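Local coordinates for protein-L-isoaspartate O-methyltransferase beta-aspartate methyltransferase (Plasmodium falciparum, PDB 2PBF), which probably catalyses the transfer of a methyl group from S-adenosyl-L-methionine to L-isoaspartyl residues in damaged proteins, a step of protein repair, at residues Val77-Val87 with Leu160-Gly169; Ile24-Met34 with Pro64-Ile75. All coordinates share one frame; numbering follows the deposited sequence.

Contact 1 (Val77-Val87 with Leu160-Gly169). With SAH (S-adenosyl-L-homocysteine), chain C.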
# COMPACT_ATOMS: atom_id res chain seq x y z
N VAL A 77 3.57 7.08 -10.26
CA VAL A 77 3.46 5.77 -10.91
C VAL A 77 2.08 5.16 -10.67
O VAL A 77 1.66 4.23 -11.37
CB VAL A 77 4.60 4.80 -10.49
CG1 VAL A 77 5.96 5.37 -10.91
CG2 VAL A 77 4.58 4.51 -8.95
N LEU A 78 1.35 5.72 -9.70
CA LEU A 78 -0.04 5.33 -9.50
C LEU A 78 -0.88 6.07 -10.54
O LEU A 78 -1.61 7.01 -10.21
CB LEU A 78 -0.51 5.64 -8.07
CG LEU A 78 0.18 4.84 -6.96
CD1 LEU A 78 -0.14 5.46 -5.58
CD2 LEU A 78 -0.20 3.37 -7.03
N LYS A 79 -0.76 5.65 -11.79
CA LYS A 79 -1.47 6.33 -12.89
C LYS A 79 -2.62 5.51 -13.46
O LYS A 79 -2.53 4.29 -13.54
CB LYS A 79 -0.50 6.70 -14.01
CG LYS A 79 0.54 7.77 -13.63
CD LYS A 79 -0.09 9.18 -13.59
CE LYS A 79 0.69 10.19 -12.76
NZ LYS A 79 1.95 10.70 -13.43
N PRO A 80 -3.71 6.16 -13.85
CA PRO A 80 -4.74 5.33 -14.49
C PRO A 80 -4.13 4.61 -15.70
O PRO A 80 -3.37 5.21 -16.45
CB PRO A 80 -5.80 6.33 -14.93
CG PRO A 80 -5.54 7.56 -14.09
CD PRO A 80 -4.09 7.58 -13.77
N GLY A 81 -4.44 3.34 -15.87
CA GLY A 81 -3.88 2.62 -17.00
C GLY A 81 -2.77 1.75 -16.53
O GLY A 81 -2.33 0.88 -17.25
N SER A 82 -2.32 1.97 -15.29
CA SER A 82 -1.19 1.22 -14.76
C SER A 82 -1.59 0.10 -13.83
O SER A 82 -2.78 -0.09 -13.54
CB SER A 82 -0.20 2.16 -14.07
OG SER A 82 0.69 2.71 -15.04
N ARG A 83 -0.59 -0.65 -13.37
CA ARG A 83 -0.77 -1.81 -12.50
C ARG A 83 0.02 -1.60 -11.20
O ARG A 83 1.23 -1.35 -11.23
CB ARG A 83 -0.32 -3.08 -13.20
CG ARG A 83 -0.92 -3.28 -14.59
CD ARG A 83 -0.57 -4.64 -15.16
NE ARG A 83 -1.41 -5.72 -14.64
CZ ARG A 83 -0.96 -6.82 -14.04
NH1 ARG A 83 0.36 -6.99 -13.86
NH2 ARG A 83 -1.81 -7.74 -13.62
N ALA A 84 -0.69 -1.73 -10.08
CA ALA A 84 -0.13 -1.55 -8.72
C ALA A 84 -0.40 -2.79 -7.87
O ALA A 84 -1.40 -3.49 -8.06
CB ALA A 84 -0.74 -0.32 -8.05
N ILE A 85 0.51 -3.09 -6.95
CA ILE A 85 0.32 -4.17 -5.99
C ILE A 85 0.67 -3.66 -4.60
O ILE A 85 1.68 -2.97 -4.42
CB ILE A 85 1.08 -5.50 -6.39
CG1 ILE A 85 0.90 -6.59 -5.34
CG2 ILE A 85 2.58 -5.23 -6.73
CD1 ILE A 85 1.36 -7.98 -5.83
N ASP A 86 -0.20 -3.95 -3.64
CA ASP A 86 -0.01 -3.56 -2.25
C ASP A 86 0.29 -4.83 -1.52
O ASP A 86 -0.59 -5.70 -1.34
CB ASP A 86 -1.28 -2.90 -1.71
CG ASP A 86 -1.13 -2.38 -0.30
OD1 ASP A 86 -0.00 -2.23 0.20
OD2 ASP A 86 -2.18 -2.10 0.34
N VAL A 87 1.55 -4.96 -1.11
CA VAL A 87 2.00 -6.15 -0.43
C VAL A 87 1.87 -5.96 1.08
O VAL A 87 2.60 -5.17 1.67
CB VAL A 87 3.49 -6.47 -0.78
CG1 VAL A 87 3.96 -7.74 0.01
CG2 VAL A 87 3.67 -6.65 -2.30
N LEU A 160 0.85 -12.96 -12.64
CA LEU A 160 0.68 -11.62 -12.06
C LEU A 160 1.13 -10.53 -13.02
O LEU A 160 0.62 -9.41 -12.97
CB LEU A 160 1.47 -11.49 -10.75
CG LEU A 160 0.85 -11.94 -9.43
CD1 LEU A 160 1.94 -12.06 -8.38
CD2 LEU A 160 -0.24 -10.98 -8.96
N GLY A 161 2.09 -10.84 -13.88
CA GLY A 161 2.68 -9.82 -14.73
C GLY A 161 3.58 -8.84 -14.01
O GLY A 161 4.18 -9.16 -12.98
N LEU A 162 3.65 -7.63 -14.56
CA LEU A 162 4.56 -6.60 -14.13
C LEU A 162 3.78 -5.41 -13.57
O LEU A 162 2.64 -5.15 -13.99
CB LEU A 162 5.45 -6.15 -15.29
CG LEU A 162 6.35 -7.23 -15.90
CD1 LEU A 162 6.94 -6.76 -17.22
CD2 LEU A 162 7.44 -7.57 -14.93
N PHE A 163 4.41 -4.69 -12.63
CA PHE A 163 3.72 -3.64 -11.89
C PHE A 163 4.46 -2.31 -11.92
O PHE A 163 5.65 -2.24 -11.66
CB PHE A 163 3.43 -4.08 -10.45
CG PHE A 163 2.39 -5.16 -10.35
CD1 PHE A 163 1.04 -4.83 -10.24
CD2 PHE A 163 2.75 -6.50 -10.42
CE1 PHE A 163 0.08 -5.83 -10.17
CE2 PHE A 163 1.80 -7.51 -10.36
CZ PHE A 163 0.46 -7.18 -10.24
N ASP A 164 3.72 -1.27 -12.22
CA ASP A 164 4.28 0.07 -12.26
C ASP A 164 4.53 0.60 -10.85
O ASP A 164 5.41 1.45 -10.64
CB ASP A 164 3.35 0.97 -13.04
CG ASP A 164 2.99 0.38 -14.40
OD1 ASP A 164 3.88 0.39 -15.30
OD2 ASP A 164 1.85 -0.10 -14.57
N ALA A 165 3.78 0.08 -9.88
CA ALA A 165 3.91 0.51 -8.48
C ALA A 165 3.77 -0.68 -7.55
O ALA A 165 2.79 -1.44 -7.64
CB ALA A 165 2.88 1.56 -8.16
N ILE A 166 4.77 -0.85 -6.68
CA ILE A 166 4.75 -1.90 -5.67
C ILE A 166 4.93 -1.28 -4.29
O ILE A 166 5.93 -0.66 -4.01
CB ILE A 166 5.83 -3.01 -5.89
CG1 ILE A 166 5.80 -3.51 -7.35
CG2 ILE A 166 5.63 -4.16 -4.85
CD1 ILE A 166 6.69 -4.72 -7.66
N HIS A 167 3.94 -1.45 -3.44
CA HIS A 167 4.05 -0.95 -2.10
C HIS A 167 4.12 -2.14 -1.18
O HIS A 167 3.35 -3.09 -1.31
CB HIS A 167 2.88 -0.05 -1.75
CG HIS A 167 2.87 0.35 -0.31
ND1 HIS A 167 2.16 -0.35 0.64
CD2 HIS A 167 3.52 1.33 0.34
CE1 HIS A 167 2.37 0.20 1.82
NE2 HIS A 167 3.18 1.22 1.67
N VAL A 168 5.07 -2.10 -0.26
CA VAL A 168 5.18 -3.18 0.67
C VAL A 168 5.05 -2.56 2.06
O VAL A 168 5.86 -1.73 2.44
CB VAL A 168 6.52 -3.91 0.50
CG1 VAL A 168 6.51 -5.20 1.25
CG2 VAL A 168 6.84 -4.14 -1.00
N GLY A 169 4.03 -2.99 2.81
CA GLY A 169 3.69 -2.34 4.07
C GLY A 169 4.23 -3.08 5.30
O GLY A 169 3.71 -2.90 6.39
N SAH C . -0.84 -1.19 4.52
CA SAH C . -1.33 -1.87 5.75
CB SAH C . -0.15 -2.31 6.57
CG SAH C . -0.61 -3.38 7.55
SD SAH C . 0.74 -3.97 8.57
C SAH C . -2.29 -1.00 6.58
O SAH C . -2.00 0.17 6.79
OXT SAH C . -3.36 -1.48 7.03
C5' SAH C . 1.50 -5.05 7.32
C4' SAH C . 0.64 -6.22 6.84
O4' SAH C . 1.50 -7.09 6.15
C3' SAH C . -0.04 -7.07 7.90
O3' SAH C . -1.44 -7.05 7.68
C2' SAH C . 0.55 -8.46 7.73
O2' SAH C . -0.40 -9.48 7.95
C1' SAH C . 1.01 -8.41 6.29
N9 SAH C . 2.11 -9.33 5.93
C8 SAH C . 3.19 -9.64 6.71
N7 SAH C . 4.00 -10.46 6.00
C5 SAH C . 3.44 -10.71 4.79
C6 SAH C . 3.83 -11.50 3.70
N6 SAH C . 4.95 -12.21 3.71
N1 SAH C . 3.05 -11.52 2.58
C2 SAH C . 1.88 -10.79 2.53
N3 SAH C . 1.51 -10.03 3.62
C4 SAH C . 2.27 -9.98 4.73
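R83 feeds its guanidinium into the turn that follows helix 154-160, where NH1 grips two backbone carbonyls, L160 O at 2.6 Å and L162 O at 2.9 Å. Both oxygens lie in the guanidinium plane; L160 O receives the N-H in its own carbonyl plane, L162 O from above its carbonyl plane. NH2 adds a weak bond to L160 O. The bend at chi3 (80°) brings NH1 over one face of the F163 ring, toward its rim, an off-centre cation-pi contact with R83 CZ 4.5 Å from the centroid of the F163 ring. The opposite face of that ring carries I85 CG2, 3.9 Å from the centroid, in a CH-pi contact. Beyond this clamp, strands 83-87 and 165-168 run parallel at the centre of the Rossmann-like sheet, bonded from I85 N to A165 O through to G169 N and V87 O. At the corner that opens strand 165-168, D164 OD2 takes R83 N on its anti lone pair, 2.8 Å away. V77 CG2 presses tightly on A165 CB. On the face shared by D86 and H167, ND1 of H167 donates to D86 OD1 at 2.9 Å, nearly in the ring plane but from above the carboxylate, while D86 OD2 is hydrogen-bonded to T95 OG1. G169 O, just past strand 165-168, lies 3.2 Å from C5' of S-adenosyl-L-homocysteine. With both oxygens bonded, the rotation of the buried D86 carboxylate is fixed, and its charge probably polarises the adjacent imidazole; at the other end, carbonyls and an aromatic face probably help to stabilise the arginine's charge.

Contact 2 (Ile24-Met34 with Pro64-Ile75). With SAH (S-adenosyl-L-homocysteine), chain C.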
# COMPACT_ATOMS: atom_id res chain seq x y z
N ILE A 24 3.77 16.80 6.12
CA ILE A 24 3.77 15.36 5.85
C ILE A 24 3.09 15.12 4.50
O ILE A 24 3.55 14.32 3.69
CB ILE A 24 3.09 14.57 7.01
CG1 ILE A 24 4.01 14.60 8.23
CG2 ILE A 24 2.76 13.12 6.61
CD1 ILE A 24 3.29 14.58 9.55
N ILE A 25 2.01 15.84 4.28
CA ILE A 25 1.42 15.95 2.95
C ILE A 25 1.90 17.26 2.34
O ILE A 25 1.68 18.33 2.93
CB ILE A 25 -0.13 15.90 3.02
CG1 ILE A 25 -0.58 14.49 3.42
CG2 ILE A 25 -0.76 16.33 1.69
CD1 ILE A 25 -2.02 14.41 3.83
N ASP A 26 2.61 17.15 1.21
CA ASP A 26 3.07 18.29 0.38
C ASP A 26 2.74 18.02 -1.12
O ASP A 26 3.57 18.23 -2.01
CB ASP A 26 4.57 18.55 0.57
CG ASP A 26 5.44 17.30 0.29
OD1 ASP A 26 5.10 16.49 -0.60
OD2 ASP A 26 6.48 17.13 0.97
N ASP A 27 1.52 17.56 -1.38
CA ASP A 27 1.11 17.14 -2.70
C ASP A 27 -0.42 17.13 -2.71
O ASP A 27 -1.06 16.58 -1.81
CB ASP A 27 1.69 15.75 -3.01
CG ASP A 27 1.51 15.33 -4.46
OD1 ASP A 27 2.52 15.14 -5.17
OD2 ASP A 27 0.36 15.14 -4.89
N ASP A 28 -0.99 17.77 -3.72
CA ASP A 28 -2.43 17.88 -3.86
C ASP A 28 -3.07 16.54 -4.18
O ASP A 28 -4.17 16.27 -3.74
CB ASP A 28 -2.78 18.89 -4.96
CG ASP A 28 -2.56 20.35 -4.55
OD1 ASP A 28 -3.07 21.23 -5.28
OD2 ASP A 28 -1.89 20.63 -3.52
N ASP A 29 -2.36 15.72 -4.96
CA ASP A 29 -2.84 14.40 -5.39
C ASP A 29 -2.80 13.41 -4.24
O ASP A 29 -3.64 12.52 -4.15
CB ASP A 29 -1.98 13.86 -6.54
CG ASP A 29 -2.36 14.43 -7.92
OD1 ASP A 29 -3.57 14.66 -8.18
OD2 ASP A 29 -1.45 14.63 -8.75
N VAL A 30 -1.81 13.54 -3.36
CA VAL A 30 -1.76 12.75 -2.13
C VAL A 30 -2.96 13.15 -1.28
O VAL A 30 -3.70 12.29 -0.83
CB VAL A 30 -0.44 12.95 -1.36
CG1 VAL A 30 -0.50 12.31 0.05
CG2 VAL A 30 0.72 12.37 -2.15
N TYR A 31 -3.17 14.46 -1.15
CA TYR A 31 -4.28 14.99 -0.36
C TYR A 31 -5.61 14.54 -0.90
O TYR A 31 -6.38 13.93 -0.16
CB TYR A 31 -4.24 16.54 -0.25
CG TYR A 31 -5.43 17.12 0.51
CD1 TYR A 31 -5.34 17.41 1.87
CD2 TYR A 31 -6.66 17.33 -0.13
CE1 TYR A 31 -6.43 17.93 2.57
CE2 TYR A 31 -7.76 17.85 0.56
CZ TYR A 31 -7.64 18.14 1.91
OH TYR A 31 -8.72 18.65 2.59
N ASN A 32 -5.88 14.82 -2.18
CA ASN A 32 -7.19 14.49 -2.78
C ASN A 32 -7.50 13.00 -2.74
O ASN A 32 -8.63 12.61 -2.52
CB ASN A 32 -7.35 15.05 -4.21
CG ASN A 32 -7.15 16.56 -4.29
OD1 ASN A 32 -7.60 17.32 -3.42
ND2 ASN A 32 -6.47 17.01 -5.34
N THR A 33 -6.48 12.17 -2.95
CA THR A 33 -6.65 10.71 -2.85
C THR A 33 -7.06 10.30 -1.45
O THR A 33 -8.07 9.64 -1.26
CB THR A 33 -5.35 9.97 -3.28
OG1 THR A 33 -4.94 10.42 -4.58
CG2 THR A 33 -5.59 8.45 -3.29
N MET A 34 -6.25 10.67 -0.45
CA MET A 34 -6.56 10.35 0.94
C MET A 34 -7.89 10.95 1.40
O MET A 34 -8.63 10.31 2.15
CB MET A 34 -5.42 10.78 1.85
CG MET A 34 -4.13 9.97 1.62
SD MET A 34 -2.81 10.30 2.80
CE MET A 34 -3.37 9.59 4.36
N PRO A 64 -1.26 7.38 9.77
CA PRO A 64 -1.54 8.18 8.61
C PRO A 64 -0.29 8.80 7.92
O PRO A 64 -0.27 8.86 6.71
CB PRO A 64 -2.48 9.26 9.14
CG PRO A 64 -3.18 8.62 10.30
CD PRO A 64 -2.18 7.66 10.89
N HIS A 65 0.74 9.19 8.67
CA HIS A 65 1.92 9.81 8.05
C HIS A 65 2.67 8.78 7.20
O HIS A 65 3.28 9.14 6.20
CB HIS A 65 2.84 10.51 9.06
CG HIS A 65 3.46 9.59 10.07
ND1 HIS A 65 3.16 9.67 11.41
CD2 HIS A 65 4.29 8.54 9.93
CE1 HIS A 65 3.82 8.72 12.05
NE2 HIS A 65 4.51 8.02 11.17
N MET A 66 2.58 7.51 7.58
CA MET A 66 3.23 6.45 6.83
C MET A 66 2.50 6.14 5.55
O MET A 66 3.17 5.92 4.54
CB MET A 66 3.44 5.18 7.64
CG MET A 66 4.69 5.18 8.51
SD MET A 66 6.21 5.93 7.79
CE MET A 66 6.37 5.08 6.21
N HIS A 67 1.16 6.14 5.59
CA HIS A 67 0.36 6.04 4.37
C HIS A 67 0.66 7.24 3.47
O HIS A 67 0.86 7.09 2.25
CB HIS A 67 -1.15 6.00 4.63
CG HIS A 67 -1.66 4.76 5.31
ND1 HIS A 67 -2.71 4.78 6.20
CD2 HIS A 67 -1.28 3.45 5.22
CE1 HIS A 67 -2.95 3.56 6.64
NE2 HIS A 67 -2.10 2.73 6.05
N ALA A 68 0.67 8.44 4.07
CA ALA A 68 0.85 9.66 3.28
C ALA A 68 2.21 9.65 2.57
O ALA A 68 2.29 9.97 1.39
CB ALA A 68 0.72 10.89 4.14
N LEU A 69 3.25 9.28 3.31
CA LEU A 69 4.61 9.28 2.80
C LEU A 69 4.79 8.25 1.68
O LEU A 69 5.38 8.55 0.64
CB LEU A 69 5.61 9.05 3.94
CG LEU A 69 6.97 8.44 3.57
CD1 LEU A 69 7.96 9.46 2.96
CD2 LEU A 69 7.57 7.82 4.79
N SER A 70 4.26 7.05 1.87
CA SER A 70 4.36 6.01 0.86
C SER A 70 3.58 6.39 -0.40
O SER A 70 4.04 6.16 -1.53
CB SER A 70 3.87 4.67 1.42
OG SER A 70 4.83 4.15 2.31
N LEU A 71 2.41 6.99 -0.20
CA LEU A 71 1.57 7.39 -1.29
C LEU A 71 2.25 8.50 -2.09
O LEU A 71 2.14 8.53 -3.31
CB LEU A 71 0.21 7.85 -0.76
CG LEU A 71 -1.08 7.75 -1.57
CD1 LEU A 71 -1.34 6.33 -2.10
CD2 LEU A 71 -2.26 8.22 -0.71
N LYS A 72 2.93 9.40 -1.38
CA LYS A 72 3.72 10.47 -2.01
C LYS A 72 4.78 9.89 -2.93
O LYS A 72 4.90 10.32 -4.06
CB LYS A 72 4.36 11.35 -0.94
CG LYS A 72 5.43 12.34 -1.42
CD LYS A 72 6.37 12.72 -0.27
CE LYS A 72 7.32 13.89 -0.63
NZ LYS A 72 8.35 13.53 -1.69
N ARG A 73 5.52 8.89 -2.46
CA ARG A 73 6.62 8.32 -3.22
C ARG A 73 6.12 7.64 -4.48
O ARG A 73 6.85 7.53 -5.48
CB ARG A 73 7.44 7.32 -2.40
CG ARG A 73 7.98 7.81 -1.07
CD ARG A 73 8.75 9.11 -1.18
NE ARG A 73 9.91 9.00 -2.05
CZ ARG A 73 11.00 9.77 -1.98
NH1 ARG A 73 11.10 10.70 -1.04
NH2 ARG A 73 11.98 9.59 -2.84
N LEU A 74 4.89 7.14 -4.41
CA LEU A 74 4.32 6.37 -5.51
C LEU A 74 3.38 7.22 -6.38
O LEU A 74 2.83 6.72 -7.35
CB LEU A 74 3.58 5.14 -4.96
CG LEU A 74 4.43 4.01 -4.39
CD1 LEU A 74 3.60 3.00 -3.67
CD2 LEU A 74 5.29 3.36 -5.46
N ILE A 75 3.20 8.49 -6.03
CA ILE A 75 2.13 9.29 -6.61
C ILE A 75 2.12 9.33 -8.14
O ILE A 75 1.05 9.30 -8.76
CB ILE A 75 2.01 10.71 -5.95
CG1 ILE A 75 0.56 11.20 -5.97
CG2 ILE A 75 2.96 11.73 -6.59
CD1 ILE A 75 -0.40 10.26 -5.25
N SAH C . -0.84 -1.19 4.52
CA SAH C . -1.33 -1.87 5.75
CB SAH C . -0.15 -2.31 6.57
CG SAH C . -0.61 -3.38 7.55
SD SAH C . 0.74 -3.97 8.57
C SAH C . -2.29 -1.00 6.58
O SAH C . -2.00 0.17 6.79
OXT SAH C . -3.36 -1.48 7.03
C5' SAH C . 1.50 -5.05 7.32
C4' SAH C . 0.64 -6.22 6.84
O4' SAH C . 1.50 -7.09 6.15
C3' SAH C . -0.04 -7.07 7.90
O3' SAH C . -1.44 -7.05 7.68
C2' SAH C . 0.55 -8.46 7.73
O2' SAH C . -0.40 -9.48 7.95
C1' SAH C . 1.01 -8.41 6.29
N9 SAH C . 2.11 -9.33 5.93
C8 SAH C . 3.19 -9.64 6.71
N7 SAH C . 4.00 -10.46 6.00
C5 SAH C . 3.44 -10.71 4.79
C6 SAH C . 3.83 -11.50 3.70
N6 SAH C . 4.95 -12.21 3.71
N1 SAH C . 3.05 -11.52 2.58
C2 SAH C . 1.88 -10.79 2.53
N3 SAH C . 1.51 -10.03 3.62
C4 SAH C . 2.27 -9.98 4.73
O HOH W 1 2.79 12.59 1.56
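Helix 28-35 and the turn before it pack on helix 64-74, which lies beside the Rossmann-like sheet and reaches the cofactor pocket; the axes of 28-34 and 64-74 cross at 126°. A68 is the meeting point: I24 CG2 and I25 CG1 both come within 3.9 Å of its CB, and M34 SD lies 3.8 Å from the same atom. M34 CG slides past L71 CD2 at a tight 3.5 Å, and the bend at chi3 (70°) sends CE toward P64 O. V30 puts CG2, anti to its carbonyl carbon, on K72 CA, with I75 CD1 next to it. D27 caps helix 28-35: OD2 accepts V30 N at 3.1 Å from above the carboxylate plane and D29 N weakly, while OD1 lies against I75 CG2. A water donates to I24 O at 2.8 Å and, weakly, to A68 O, bridging the two backbones. H67, its ring stacked on Y93, donates from NE2 to O of S-adenosyl-L-homocysteine at 2.7 Å (167°). The interface is therefore held by apolar carbons and one sulfur, with a water linking the I24 and A68 carbonyls; D26 and K72 stay beyond salt-bridge range, so their charges probably add little more than a long-range attraction.

In the fold
From the N terminus, contact 2 comes first: I24-M34 meets P64-I75 across a loop of 29 residues that includes the small antiparallel hairpin 53-56/59-61. The chain then passes almost directly from helix 64-74 into V77-V87, which opens contact 1; that contact closes at L160-G169 after the excursion through strands 111-116 and 142-146. The loops are in series, neither nesting nor crossing. Their centres are 16 Å apart, yet they touch where L71 and L74 pack on L78, A165 and H167, packing helix 64-74 on strand 163-168 and the loop before strand 83-87. Contact 2 brings helix 28-35 and its preceding turn onto that helix.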